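Local coordinates for protein serine protease inhibitor (PDB 2PEF) that probably inhibits serine-type endopeptidases as a thermophilic member of the serpin family, captured here in the inactive latent state, at residues A[29-35]-A[364-370]; A[198-202]-A[213-217]; A[263-268]-A[350-354]. One frame throughout, in Å; residues are numbered along the deposited sequence.

Interaction 1: residues A[29-35]-A[364-370]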
ATOM      1  N   GLU A  29      -5.278   8.183  14.717  1.00 17.75           N
ATOM      2  CA  GLU A  29      -6.066   7.530  13.676  1.00 17.00           C
ATOM      3  C   GLU A  29      -5.432   6.211  13.270  1.00 15.59           C
ATOM      4  O   GLU A  29      -4.208   6.083  13.265  1.00 16.35           O
ATOM      5  CB  GLU A  29      -6.185   8.432  12.441  1.00 17.93           C
ATOM      6  CG  GLU A  29      -6.807   9.805  12.699  1.00 22.41           C
ATOM      7  CD  GLU A  29      -8.184   9.727  13.334  1.00 26.44           C
ATOM      8  OE1 GLU A  29      -9.001   8.880  12.905  1.00 26.98           O
ATOM      9  OE2 GLU A  29      -8.450  10.522  14.262  1.00 29.36           O
ATOM     10  N   ASN A  30      -6.268   5.234  12.926  1.00 13.31           N
ATOM     11  CA  ASN A  30      -5.784   3.995  12.323  1.00 12.71           C
ATOM     12  C   ASN A  30      -5.059   4.290  11.019  1.00 13.88           C
ATOM     13  O   ASN A  30      -5.549   5.056  10.188  1.00 13.36           O
ATOM     14  CB  ASN A  30      -6.936   3.040  12.023  1.00 12.95           C
ATOM     15  CG  ASN A  30      -7.685   2.597  13.263  1.00 11.64           C
ATOM     16  OD1 ASN A  30      -7.335   2.947  14.392  1.00 11.15           O
ATOM     17  ND2 ASN A  30      -8.730   1.808  13.052  1.00 11.59           N
ATOM     18  N   SER A  31      -3.897   3.674  10.844  1.00 13.23           N
ATOM     19  CA  SER A  31      -3.126   3.837   9.623  1.00 12.73           C
ATOM     20  C   SER A  31      -3.239   2.603   8.735  1.00 12.24           C
ATOM     21  O   SER A  31      -3.468   1.489   9.223  1.00 12.24           O
ATOM     22  CB  SER A  31      -1.661   4.113   9.967  1.00 12.86           C
ATOM     23  OG  SER A  31      -1.558   5.243  10.815  1.00 16.78           O
ATOM     24  N   LEU A  32      -3.098   2.806   7.429  1.00 11.73           N
ATOM     25  CA  LEU A  32      -3.074   1.699   6.475  1.00 11.58           C
ATOM     26  C   LEU A  32      -2.370   2.136   5.213  1.00 11.77           C
ATOM     27  O   LEU A  32      -2.755   3.128   4.597  1.00 12.22           O
ATOM     28  CB  LEU A  32      -4.485   1.238   6.120  1.00 12.52           C
ATOM     29  CG  LEU A  32      -4.601   0.111   5.084  1.00 11.08           C
ATOM     30  CD1 LEU A  32      -4.090  -1.228   5.625  1.00 12.62           C
ATOM     31  CD2 LEU A  32      -6.031  -0.023   4.616  1.00 13.46           C
ATOM     32  N   ILE A  33      -1.335   1.401   4.830  1.00 12.93           N
ATOM     33  CA  ILE A  33      -0.678   1.665   3.558  1.00 13.68           C
ATOM     34  C   ILE A  33      -0.514   0.378   2.765  1.00 13.60           C
ATOM     35  O   ILE A  33      -0.483  -0.716   3.336  1.00 13.09           O
ATOM     36  CB  ILE A  33       0.687   2.396   3.708  1.00 15.38           C
ATOM     37  CG1 ILE A  33       1.741   1.497   4.356  1.00 17.94           C
ATOM     38  CG2 ILE A  33       0.522   3.731   4.461  1.00 16.42           C
ATOM     39  CD1 ILE A  33       3.161   1.877   3.982  1.00 22.54           C
ATOM     40  N   SER A  34      -0.453   0.524   1.446  1.00 12.77           N
ATOM     41  CA  SER A  34      -0.032  -0.553   0.565  1.00 12.36           C
ATOM     42  C   SER A  34       1.322  -0.208  -0.023  1.00 13.01           C
ATOM     43  O   SER A  34       1.413   0.634  -0.926  1.00 13.63           O
ATOM     44  CB  SER A  34      -1.036  -0.779  -0.562  1.00 13.44           C
ATOM     45  OG  SER A  34      -0.541  -1.723  -1.487  1.00 12.17           O
ATOM     46  N   PRO A  35       2.387  -0.842   0.495  1.00 14.03           N
ATOM     47  CA  PRO A  35       3.719  -0.618  -0.055  1.00 14.34           C
ATOM     48  C   PRO A  35       3.784  -0.991  -1.533  1.00 14.08           C
ATOM     49  O   PRO A  35       4.454  -0.306  -2.302  1.00 15.61           O
ATOM     50  CB  PRO A  35       4.604  -1.537   0.788  1.00 15.06           C
ATOM     51  CG  PRO A  35       3.848  -1.733   2.055  1.00 15.66           C
ATOM     52  CD  PRO A  35       2.417  -1.772   1.641  1.00 13.12           C
ATOM     53  N   ILE A 364       1.485  -6.758   1.336  1.00 11.31           N
ATOM     54  CA  ILE A 364       0.675  -6.061   0.334  1.00 11.79           C
ATOM     55  C   ILE A 364       0.017  -4.837   0.970  1.00 11.15           C
ATOM     56  O   ILE A 364       0.012  -3.756   0.385  1.00 11.79           O
ATOM     57  CB  ILE A 364      -0.408  -6.993  -0.289  1.00 12.35           C
ATOM     58  CG1 ILE A 364       0.215  -8.293  -0.825  1.00 13.58           C
ATOM     59  CG2 ILE A 364      -1.229  -6.263  -1.359  1.00 12.71           C
ATOM     60  CD1 ILE A 364       1.192  -8.119  -1.984  1.00 19.08           C
ATOM     61  N   PHE A 365      -0.528  -5.038   2.169  1.00 10.90           N
ATOM     62  CA  PHE A 365      -1.064  -3.980   3.020  1.00 10.66           C
ATOM     63  C   PHE A 365      -0.458  -4.118   4.410  1.00  9.80           C
ATOM     64  O   PHE A 365      -0.186  -5.234   4.877  1.00 10.14           O
ATOM     65  CB  PHE A 365      -2.588  -4.090   3.120  1.00  9.88           C
ATOM     66  CG  PHE A 365      -3.315  -3.677   1.871  1.00  8.20           C
ATOM     67  CD1 PHE A 365      -3.513  -4.582   0.826  1.00 10.20           C
ATOM     68  CD2 PHE A 365      -3.823  -2.384   1.744  1.00  8.94           C
ATOM     69  CE1 PHE A 365      -4.197  -4.203  -0.329  1.00 11.96           C
ATOM     70  CE2 PHE A 365      -4.502  -1.993   0.593  1.00 10.07           C
ATOM     71  CZ  PHE A 365      -4.690  -2.900  -0.445  1.00 10.61           C
ATOM     72  N   ILE A 366      -0.234  -2.986   5.068  1.00  9.71           N
ATOM     73  CA  ILE A 366       0.253  -2.985   6.451  1.00  9.78           C
ATOM     74  C   ILE A 366      -0.341  -1.780   7.189  1.00  9.43           C
ATOM     75  O   ILE A 366      -0.417  -0.678   6.641  1.00  9.44           O
ATOM     76  CB  ILE A 366       1.812  -3.058   6.535  1.00 10.36           C
ATOM     77  CG1 ILE A 366       2.280  -3.199   7.989  1.00  9.84           C
ATOM     78  CG2 ILE A 366       2.469  -1.865   5.832  1.00  9.76           C
ATOM     79  CD1 ILE A 366       3.719  -3.702   8.131  1.00  9.18           C
ATOM     80  N   GLY A 367      -0.796  -2.003   8.416  1.00  9.47           N
ATOM     81  CA  GLY A 367      -1.497  -0.949   9.142  1.00 10.05           C
ATOM     82  C   GLY A 367      -1.590  -1.110  10.640  1.00  9.68           C
ATOM     83  O   GLY A 367      -1.019  -2.033  11.221  1.00  8.94           O
ATOM     84  N   THR A 368      -2.314  -0.184  11.259  1.00 10.78           N
ATOM     85  CA  THR A 368      -2.501  -0.183  12.703  1.00 11.77           C
ATOM     86  C   THR A 368      -3.974  -0.043  13.019  1.00 11.85           C
ATOM     87  O   THR A 368      -4.699   0.668  12.319  1.00 12.29           O
ATOM     88  CB  THR A 368      -1.756   0.987  13.384  1.00 11.27           C
ATOM     89  OG1 THR A 368      -2.141   2.226  12.772  1.00 11.76           O
ATOM     90  CG2 THR A 368      -0.247   0.821  13.266  1.00 11.61           C
ATOM     91  N   VAL A 369      -4.420  -0.734  14.062  1.00 10.05           N
ATOM     92  CA  VAL A 369      -5.763  -0.521  14.571  1.00 10.01           C
ATOM     93  C   VAL A 369      -5.634   0.021  15.987  1.00  9.64           C
ATOM     94  O   VAL A 369      -5.326  -0.722  16.923  1.00  9.07           O
ATOM     95  CB  VAL A 369      -6.626  -1.801  14.544  1.00  9.57           C
ATOM     96  CG1 VAL A 369      -7.983  -1.548  15.219  1.00 10.17           C
ATOM     97  CG2 VAL A 369      -6.824  -2.281  13.114  1.00  9.94           C
ATOM     98  N   LEU A 370      -5.838   1.329  16.118  1.00  8.57           N
ATOM     99  CA  LEU A 370      -5.776   2.004  17.412  1.00  8.70           C
ATOM    100  C   LEU A 370      -7.182   2.167  17.970  1.00  8.87           C
ATOM    101  O   LEU A 370      -7.380   2.211  19.185  1.00  8.41           O
ATOM    102  CB  LEU A 370      -5.105   3.381  17.281  1.00  9.28           C
ATOM    103  CG  LEU A 370      -3.724   3.493  16.617  1.00 12.52           C
ATOM    104  CD1 LEU A 370      -3.227   4.931  16.667  1.00 14.89           C
ATOM    105  CD2 LEU A 370      -2.719   2.563  17.278  1.00 13.76           C
TER
HETATM  106  O   HOH W   1      -2.001   4.803  13.485  1.00 16.87           O

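Interaction 2: residues A[198-202]-A[213-217]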
ATOM      1  N   ASN A 198     -13.664 -15.097  17.034  1.00 11.48           N
ATOM      2  CA  ASN A 198     -12.822 -16.125  17.645  1.00 10.90           C
ATOM      3  C   ASN A 198     -12.454 -17.216  16.659  1.00 10.75           C
ATOM      4  O   ASN A 198     -13.310 -17.707  15.916  1.00 11.42           O
ATOM      5  CB  ASN A 198     -13.552 -16.786  18.816  1.00 11.58           C
ATOM      6  CG  ASN A 198     -13.747 -15.861  19.999  1.00 14.78           C
ATOM      7  OD1 ASN A 198     -13.054 -14.856  20.149  1.00 14.94           O
ATOM      8  ND2 ASN A 198     -14.694 -16.214  20.863  1.00 19.05           N
ATOM      9  N   SER A 199     -11.183 -17.605  16.676  1.00 10.55           N
ATOM     10  CA  SER A 199     -10.703 -18.707  15.851  1.00 11.12           C
ATOM     11  C   SER A 199      -9.567 -19.467  16.520  1.00 11.28           C
ATOM     12  O   SER A 199      -8.969 -18.999  17.496  1.00 11.79           O
ATOM     13  CB  SER A 199     -10.230 -18.187  14.493  1.00 11.39           C
ATOM     14  OG  SER A 199      -9.150 -17.286  14.657  1.00 10.31           O
ATOM     15  N   GLU A 200      -9.287 -20.654  15.992  1.00 11.75           N
ATOM     16  CA  GLU A 200      -8.069 -21.366  16.321  1.00 12.19           C
ATOM     17  C   GLU A 200      -7.104 -21.174  15.175  1.00 12.13           C
ATOM     18  O   GLU A 200      -7.424 -21.479  14.024  1.00 13.10           O
ATOM     19  CB  GLU A 200      -8.331 -22.854  16.508  1.00 12.33           C
ATOM     20  CG  GLU A 200      -9.024 -23.204  17.798  1.00 13.67           C
ATOM     21  CD  GLU A 200      -9.469 -24.647  17.837  1.00 16.56           C
ATOM     22  OE1 GLU A 200      -9.045 -25.438  16.960  1.00 15.03           O
ATOM     23  OE2 GLU A 200     -10.244 -24.988  18.752  1.00 14.72           O
ATOM     24  N   GLU A 201      -5.924 -20.657  15.489  1.00 11.36           N
ATOM     25  CA  GLU A 201      -4.892 -20.487  14.473  1.00 10.90           C
ATOM     26  C   GLU A 201      -3.699 -21.377  14.779  1.00 10.99           C
ATOM     27  O   GLU A 201      -3.563 -21.878  15.896  1.00 12.34           O
ATOM     28  CB  GLU A 201      -4.494 -19.014  14.333  1.00 11.29           C
ATOM     29  CG  GLU A 201      -5.653 -18.082  13.958  1.00 10.11           C
ATOM     30  CD  GLU A 201      -6.410 -18.494  12.696  1.00 14.58           C
ATOM     31  OE1 GLU A 201      -5.837 -19.164  11.799  1.00 10.25           O
ATOM     32  OE2 GLU A 201      -7.600 -18.130  12.606  1.00 13.07           O
ATOM     33  N   ASN A 202      -2.853 -21.599  13.774  1.00 10.54           N
ATOM     34  CA  ASN A 202      -1.767 -22.563  13.900  1.00 11.31           C
ATOM     35  C   ASN A 202      -0.367 -22.002  13.668  1.00 11.57           C
ATOM     36  O   ASN A 202       0.606 -22.749  13.533  1.00 12.44           O
ATOM     37  CB  ASN A 202      -2.060 -23.783  13.028  1.00 12.60           C
ATOM     38  CG  ASN A 202      -3.167 -24.633  13.608  1.00 14.38           C
ATOM     39  OD1 ASN A 202      -2.948 -25.381  14.559  1.00 18.30           O
ATOM     40  ND2 ASN A 202      -4.368 -24.507  13.052  1.00 18.43           N
ATOM     41  N   PHE A 213      -0.485 -13.722  15.756  1.00 11.25           N
ATOM     42  CA  PHE A 213      -0.809 -14.907  14.969  1.00 11.95           C
ATOM     43  C   PHE A 213      -0.851 -14.604  13.474  1.00 11.20           C
ATOM     44  O   PHE A 213      -0.870 -13.438  13.050  1.00 11.61           O
ATOM     45  CB  PHE A 213      -2.151 -15.498  15.423  1.00 12.52           C
ATOM     46  CG  PHE A 213      -3.327 -14.572  15.221  1.00 14.06           C
ATOM     47  CD1 PHE A 213      -3.991 -14.522  13.995  1.00 15.66           C
ATOM     48  CD2 PHE A 213      -3.781 -13.760  16.263  1.00 13.76           C
ATOM     49  CE1 PHE A 213      -5.077 -13.675  13.803  1.00 16.03           C
ATOM     50  CE2 PHE A 213      -4.872 -12.905  16.079  1.00 13.56           C
ATOM     51  CZ  PHE A 213      -5.515 -12.861  14.850  1.00 15.46           C
ATOM     52  N   VAL A 214      -0.866 -15.672  12.684  1.00 11.82           N
ATOM     53  CA  VAL A 214      -1.024 -15.581  11.239  1.00 12.35           C
ATOM     54  C   VAL A 214      -2.238 -16.436  10.866  1.00 12.76           C
ATOM     55  O   VAL A 214      -2.329 -17.610  11.251  1.00 13.53           O
ATOM     56  CB  VAL A 214       0.243 -16.066  10.495  1.00 12.36           C
ATOM     57  CG1 VAL A 214       0.131 -15.823   8.988  1.00 12.71           C
ATOM     58  CG2 VAL A 214       1.496 -15.396  11.047  1.00 14.42           C
ATOM     59  N   LYS A 215      -3.185 -15.823  10.165  1.00 11.54           N
ATOM     60  CA  LYS A 215      -4.411 -16.498   9.740  1.00 11.21           C
ATOM     61  C   LYS A 215      -4.493 -16.523   8.220  1.00 10.37           C
ATOM     62  O   LYS A 215      -4.438 -15.469   7.583  1.00 10.99           O
ATOM     63  CB  LYS A 215      -5.643 -15.804  10.331  1.00  9.10           C
ATOM     64  CG  LYS A 215      -6.973 -16.377   9.848  1.00 11.61           C
ATOM     65  CD  LYS A 215      -8.169 -15.761  10.582  1.00 10.40           C
ATOM     66  CE  LYS A 215      -9.473 -16.494  10.236  1.00 10.88           C
ATOM     67  NZ  LYS A 215      -9.415 -17.965  10.509  1.00 10.31           N
ATOM     68  N   PRO A 216      -4.631 -17.725   7.628  1.00 10.85           N
ATOM     69  CA  PRO A 216      -4.638 -17.856   6.170  1.00 10.80           C
ATOM     70  C   PRO A 216      -5.967 -17.506   5.490  1.00 10.70           C
ATOM     71  O   PRO A 216      -7.045 -17.775   6.033  1.00  9.09           O
ATOM     72  CB  PRO A 216      -4.344 -19.339   5.962  1.00 10.82           C
ATOM     73  CG  PRO A 216      -4.944 -20.004   7.164  1.00  9.14           C
ATOM     74  CD  PRO A 216      -4.759 -19.036   8.301  1.00 10.54           C
ATOM     75  N   TYR A 217      -5.877 -16.892   4.313  1.00  9.45           N
ATOM     76  CA  TYR A 217      -7.027 -16.773   3.420  1.00 10.16           C
ATOM     77  C   TYR A 217      -7.145 -18.036   2.578  1.00  9.97           C
ATOM     78  O   TYR A 217      -6.181 -18.801   2.439  1.00  9.37           O
ATOM     79  CB  TYR A 217      -6.914 -15.533   2.526  1.00  9.84           C
ATOM     80  CG  TYR A 217      -6.956 -14.241   3.305  1.00  9.84           C
ATOM     81  CD1 TYR A 217      -5.780 -13.561   3.614  1.00  9.09           C
ATOM     82  CD2 TYR A 217      -8.171 -13.711   3.759  1.00 11.54           C
ATOM     83  CE1 TYR A 217      -5.806 -12.375   4.340  1.00 10.39           C
ATOM     84  CE2 TYR A 217      -8.211 -12.523   4.487  1.00 10.09           C
ATOM     85  CZ  TYR A 217      -7.018 -11.867   4.781  1.00 10.22           C
ATOM     86  OH  TYR A 217      -7.028 -10.699   5.498  1.00 10.81           O
TER
HETATM   87  O   HOH W   2      -3.444 -20.291  11.278  1.00 19.06           O
HETATM   88  O   HOH W   3      -7.727 -20.736  10.508  1.00 22.59           O

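Interaction 3: residues A[263-268]-A[350-354]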
ATOM      1  N   LEU A 263     -10.103 -11.509  16.822  1.00 13.26           N
ATOM      2  CA  LEU A 263      -9.929 -10.399  15.899  0.50 12.14           C
ATOM      3  C   LEU A 263     -11.220  -9.592  15.813  1.00 12.58           C
ATOM      4  O   LEU A 263     -12.286 -10.147  15.551  1.00 11.61           O
ATOM      5  CB  LEU A 263      -9.546 -10.923  14.510  0.50 12.53           C
ATOM      6  CG  LEU A 263      -9.218  -9.918  13.404  0.50  9.35           C
ATOM      7  CD1 LEU A 263      -7.944  -9.142  13.736  0.50  5.43           C
ATOM      8  CD2 LEU A 263      -9.073 -10.639  12.071  0.50  9.37           C
ATOM      9  N   PRO A 264     -11.139  -8.268  16.050  1.00 12.26           N
ATOM     10  CA  PRO A 264     -12.383  -7.517  15.888  1.00 11.38           C
ATOM     11  C   PRO A 264     -12.718  -7.344  14.415  1.00 11.45           C
ATOM     12  O   PRO A 264     -11.817  -7.290  13.577  1.00 12.57           O
ATOM     13  CB  PRO A 264     -12.045  -6.144  16.477  1.00 12.52           C
ATOM     14  CG  PRO A 264     -10.562  -6.011  16.274  1.00 14.28           C
ATOM     15  CD  PRO A 264     -10.016  -7.400  16.458  1.00 13.11           C
ATOM     16  N   LYS A 265     -14.005  -7.248  14.100  1.00 11.19           N
ATOM     17  CA  LYS A 265     -14.399  -6.733  12.796  1.00 11.08           C
ATOM     18  C   LYS A 265     -13.968  -5.271  12.766  1.00 10.98           C
ATOM     19  O   LYS A 265     -14.173  -4.535  13.741  1.00 12.62           O
ATOM     20  CB  LYS A 265     -15.906  -6.845  12.598  1.00 11.87           C
ATOM     21  CG  LYS A 265     -16.414  -8.271  12.553  1.00 13.10           C
ATOM     22  CD  LYS A 265     -17.854  -8.335  12.066  1.00 15.33           C
ATOM     23  CE  LYS A 265     -18.414  -9.740  12.209  1.00 16.26           C
ATOM     24  NZ  LYS A 265     -19.867  -9.799  11.872  1.00 15.49           N
ATOM     25  N   PHE A 266     -13.347  -4.845  11.672  1.00 10.11           N
ATOM     26  CA  PHE A 266     -12.979  -3.431  11.548  1.00  8.89           C
ATOM     27  C   PHE A 266     -13.008  -2.930  10.117  1.00  9.12           C
ATOM     28  O   PHE A 266     -12.817  -3.698   9.174  1.00  9.57           O
ATOM     29  CB  PHE A 266     -11.644  -3.112  12.249  1.00  9.87           C
ATOM     30  CG  PHE A 266     -10.432  -3.740  11.612  1.00 10.06           C
ATOM     31  CD1 PHE A 266      -9.730  -3.070  10.616  1.00 10.77           C
ATOM     32  CD2 PHE A 266      -9.975  -4.988  12.028  1.00  9.49           C
ATOM     33  CE1 PHE A 266      -8.601  -3.634  10.026  1.00  8.19           C
ATOM     34  CE2 PHE A 266      -8.841  -5.564  11.440  1.00  9.22           C
ATOM     35  CZ  PHE A 266      -8.154  -4.881  10.442  1.00  7.12           C
ATOM     36  N   LYS A 267     -13.259  -1.632   9.981  1.00  8.64           N
ATOM     37  CA  LYS A 267     -13.374  -0.980   8.690  1.00  9.20           C
ATOM     38  C   LYS A 267     -12.966   0.471   8.852  1.00  8.75           C
ATOM     39  O   LYS A 267     -13.456   1.164   9.747  1.00 10.25           O
ATOM     40  CB  LYS A 267     -14.817  -1.066   8.180  1.00  9.83           C
ATOM     41  CG  LYS A 267     -15.027  -0.510   6.783  1.00 10.89           C
ATOM     42  CD  LYS A 267     -16.495  -0.535   6.393  1.00 10.49           C
ATOM     43  NZ  LYS A 267     -17.228  -3.387   3.629  1.00 24.42           N
ATOM     44  N   TYR A 268     -12.064   0.922   7.989  1.00  8.97           N
ATOM     45  CA  TYR A 268     -11.645   2.316   7.966  1.00  8.58           C
ATOM     46  C   TYR A 268     -10.927   2.687   6.672  1.00  9.32           C
ATOM     47  O   TYR A 268     -10.543   1.819   5.874  1.00  8.58           O
ATOM     48  CB  TYR A 268     -10.776   2.665   9.186  1.00  8.90           C
ATOM     49  CG  TYR A 268      -9.431   1.973   9.225  1.00  9.56           C
ATOM     50  CD1 TYR A 268      -8.310   2.545   8.621  1.00  7.95           C
ATOM     51  CD2 TYR A 268      -9.278   0.750   9.875  1.00 10.02           C
ATOM     52  CE1 TYR A 268      -7.071   1.906   8.659  1.00  7.79           C
ATOM     53  CE2 TYR A 268      -8.049   0.108   9.924  1.00 10.18           C
ATOM     54  CZ  TYR A 268      -6.952   0.687   9.315  1.00 10.08           C
ATOM     55  OH  TYR A 268      -5.742   0.043   9.365  1.00  9.31           O
ATOM     56  N   PRO A 350      -4.170  -2.098  21.213  1.00 10.73           N
ATOM     57  CA  PRO A 350      -4.066  -1.815  19.787  1.00 10.83           C
ATOM     58  C   PRO A 350      -3.116  -2.816  19.148  1.00 10.46           C
ATOM     59  O   PRO A 350      -2.346  -3.476  19.858  1.00 10.29           O
ATOM     60  CB  PRO A 350      -3.476  -0.402  19.747  1.00 10.68           C
ATOM     61  CG  PRO A 350      -2.724  -0.281  21.018  1.00 11.55           C
ATOM     62  CD  PRO A 350      -3.486  -1.071  22.026  1.00 11.43           C
ATOM     63  N   PHE A 351      -3.184  -2.948  17.827  1.00  9.73           N
ATOM     64  CA  PHE A 351      -2.369  -3.933  17.135  1.00  9.21           C
ATOM     65  C   PHE A 351      -1.951  -3.503  15.742  1.00 10.04           C
ATOM     66  O   PHE A 351      -2.561  -2.624  15.142  1.00  9.66           O
ATOM     67  CB  PHE A 351      -3.072  -5.299  17.097  1.00  9.94           C
ATOM     68  CG  PHE A 351      -4.376  -5.307  16.347  1.00  7.11           C
ATOM     69  CD1 PHE A 351      -4.411  -5.626  14.987  1.00  6.05           C
ATOM     70  CD2 PHE A 351      -5.573  -5.032  16.999  1.00  8.50           C
ATOM     71  CE1 PHE A 351      -5.615  -5.651  14.291  1.00  9.76           C
ATOM     72  CE2 PHE A 351      -6.783  -5.054  16.309  1.00  7.74           C
ATOM     73  CZ  PHE A 351      -6.803  -5.370  14.954  1.00 11.08           C
ATOM     74  N   ILE A 352      -0.889  -4.137  15.258  1.00  9.18           N
ATOM     75  CA  ILE A 352      -0.365  -3.923  13.918  1.00  9.65           C
ATOM     76  C   ILE A 352      -0.826  -5.118  13.101  1.00  9.57           C
ATOM     77  O   ILE A 352      -0.915  -6.227  13.623  1.00 10.25           O
ATOM     78  CB  ILE A 352       1.195  -3.828  13.936  1.00  8.98           C
ATOM     79  CG1 ILE A 352       1.658  -2.516  14.581  1.00 13.47           C
ATOM     80  CG2 ILE A 352       1.799  -3.936  12.527  1.00 12.00           C
ATOM     81  CD1 ILE A 352       1.698  -2.528  16.090  1.00 16.96           C
ATOM     82  N   PHE A 353      -1.154  -4.899  11.836  1.00  9.97           N
ATOM     83  CA  PHE A 353      -1.514  -6.020  10.977  1.00  9.39           C
ATOM     84  C   PHE A 353      -0.918  -5.855   9.592  1.00  9.77           C
ATOM     85  O   PHE A 353      -0.522  -4.753   9.196  1.00 10.29           O
ATOM     86  CB  PHE A 353      -3.036  -6.186  10.890  1.00 10.72           C
ATOM     87  CG  PHE A 353      -3.714  -5.076  10.155  1.00  7.26           C
ATOM     88  CD1 PHE A 353      -3.890  -5.140   8.774  1.00  9.83           C
ATOM     89  CD2 PHE A 353      -4.178  -3.967  10.841  1.00  7.25           C
ATOM     90  CE1 PHE A 353      -4.506  -4.099   8.091  1.00 11.84           C
ATOM     91  CE2 PHE A 353      -4.793  -2.919  10.166  1.00  9.52           C
ATOM     92  CZ  PHE A 353      -4.963  -2.987   8.787  1.00  9.38           C
ATOM     93  N   ALA A 354      -0.869  -6.965   8.863  1.00 10.38           N
ATOM     94  CA  ALA A 354      -0.444  -6.955   7.480  1.00  9.87           C
ATOM     95  C   ALA A 354      -1.204  -8.024   6.717  1.00 10.01           C
ATOM     96  O   ALA A 354      -1.577  -9.057   7.278  1.00 11.35           O
ATOM     97  CB  ALA A 354       1.038  -7.185   7.374  1.00  8.75           C
TER

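Interaction 1: residues A[29-35]-A[364-370]
Asn30 reaches across to the backbone of Leu370, at one end of an antiparallel pairing between 29-35 and 364-370. Its CB rests 3.3 Å from Thr368 O. CG, anti to the carbonyl carbon (chi1 -62°), sends the amide over toward the backbone of residues 369 and 370. OD1 then accepts Leu370 N at 2.8 Å, the donor standing 55° out of the carbonyl plane, and takes a second hydrogen bond from Ser371 N. ND2 comes to rest against Val369 CG1 at 4.1 Å. Next to it, Thr368 OG1 receives Ser31 N at 3.0 Å, while Thr368 N returns a bond to Ser31 O. A water ties this corner together: it donates to Glu29 O and accepts from both Ser31 OG and Thr368 OG1, and Ser31 OG also accepts Asp26 N. Regular strand pairing follows, with Leu32 and Gly367 as a non-hydrogen-bonded pair and Ile33 and Ile366 as a hydrogen-bonded one. The side chains of the latter lie side by side, Ile33 CG1 at 3.7 Å from Ile366 CG2. At the far end Ser34 OG donates to Ile364 O at 2.8 Å and also accepts Ser37 N, as the N-cap of helix 35-46. Its CB makes a CH-pi contact over one face of Phe365, 4.1 Å from the ring centroid. Ile364 and Phe365 form a classic beta bulge opposite Ile355. This is the short strand of serpin sheet B laid along its C-terminal strand. Ile33 and Ile366 pack under helix 7-22, whereas Leu32 turns to Tyr268 of strand 255-273 and to Phe353 of strand 345-357.

Interaction 2: residues A[198-202]-A[213-217]
Glu201 OE2 is gripped by two donors, Lys215 NZ at 2.8 Å on its syn lone pair and Ser199 OG at 2.7 Å on its anti lone pair. The lysine bond is a salt bridge between two parts of the serpin fold: strand 191-201 belongs to sheet C and strand 210-216 to sheet B. The two strand segments run almost at right angles (97°), so side chains rather than backbone bonds join them. Glu201 leaves its strand toward Lys215 and bends at chi2 (-55°), which lays the carboxylate over the lysine's aliphatic chain. There Lys215 CG lies 3.6 Å from Glu201 CD, and Lys215 CD approaches Glu201 OE2 to 3.2 Å. The lysine itself is extended until its last torsion, chi4 56°, where the turn brings NZ back to the oxygen. Ser199, two residues earlier and on the same face of the strand, fixes the carboxylate from the other lone pair, so the group has little freedom to rotate. Two strong donors on one buried oxygen would be expected to stabilise its negative charge. Behind the carboxylate, Glu201 CG touches Phe213 CD1 at 3.9 Å, and Trp170 and Tyr174 pack against Lys215. The other oxygen, Glu201 OE1, accepts from two waters; the oxygen of one of them lies 2.9 Å from Val214 O, to which it also donates, and accepts Asn202 N.

Interaction 3: residues A[263-268]-A[350-354]
Phe353 and Phe266 come from opposite directions and mesh, the end of one ring settling over a face of the other. Phe266 CZ sits 3.9 Å above the Phe353 plane, displaced toward its rim, and the two planes are inclined at 52°. The same Phe353 ring is met at its edge, in plane, by Tyr268 OH, 3.2 Å from Phe353 CZ. That hydroxyl is hydrogen-bonded to Ser31 O, and its oxygen also sits against the C-H edge of Phe353. Phe353 thus pushes into the notch between two side chains that project from the same side of strand 255-273, and Phe224 lies nearly parallel to it. In the serpin fold this is where the strand passing from sheet C into sheet A turns its inner side chains down onto sheet B, represented here by strand 345-357. The strand segments 266-268 and 350-354 cross at -78° with axes 12.7 Å apart, a gap bridged by rings. Phe351 fills the second hollow, bounded by Pro264 and Phe266. Its CE2 touches Pro264 CG at 3.9 Å, and its CZ touches Phe266 CE2 at 4.1 Å; both neighbours meet the Phe351 ring at its edge, near its plane. In Phe353 CG lies between the backbone N and the carbonyl carbon (chi1 69°), and from there the ring reaches Phe266 and Tyr268 of strand 255-273. Leu372 and Val369 of strand 362-372 pack against the sides of this row.

Interactions 1 and 3 are neighbours, their centres about 9 Å apart. Tyr268 OH of interaction 3 is hydrogen-bonded to Ser31 O of interaction 1 at 2.7 Å, and Val369 N pairs with Phe351 O at 2.9 Å, since strands 362-372 and 345-357 are adjacent in sheet B. Interaction 2 lies farther out, its centre about 14 Å from that of interaction 3 and 19 Å from that of interaction 1. Its nearest atoms are about 4 Å from interaction 3 and about 8 Å from interaction 1, without touching. Strand 255-273 connects interactions 2 and 3, pairing with strand 191-201 before supplying Leu263 to Tyr268. Together the three contacts run through sheet B to its junctions with sheets A and C.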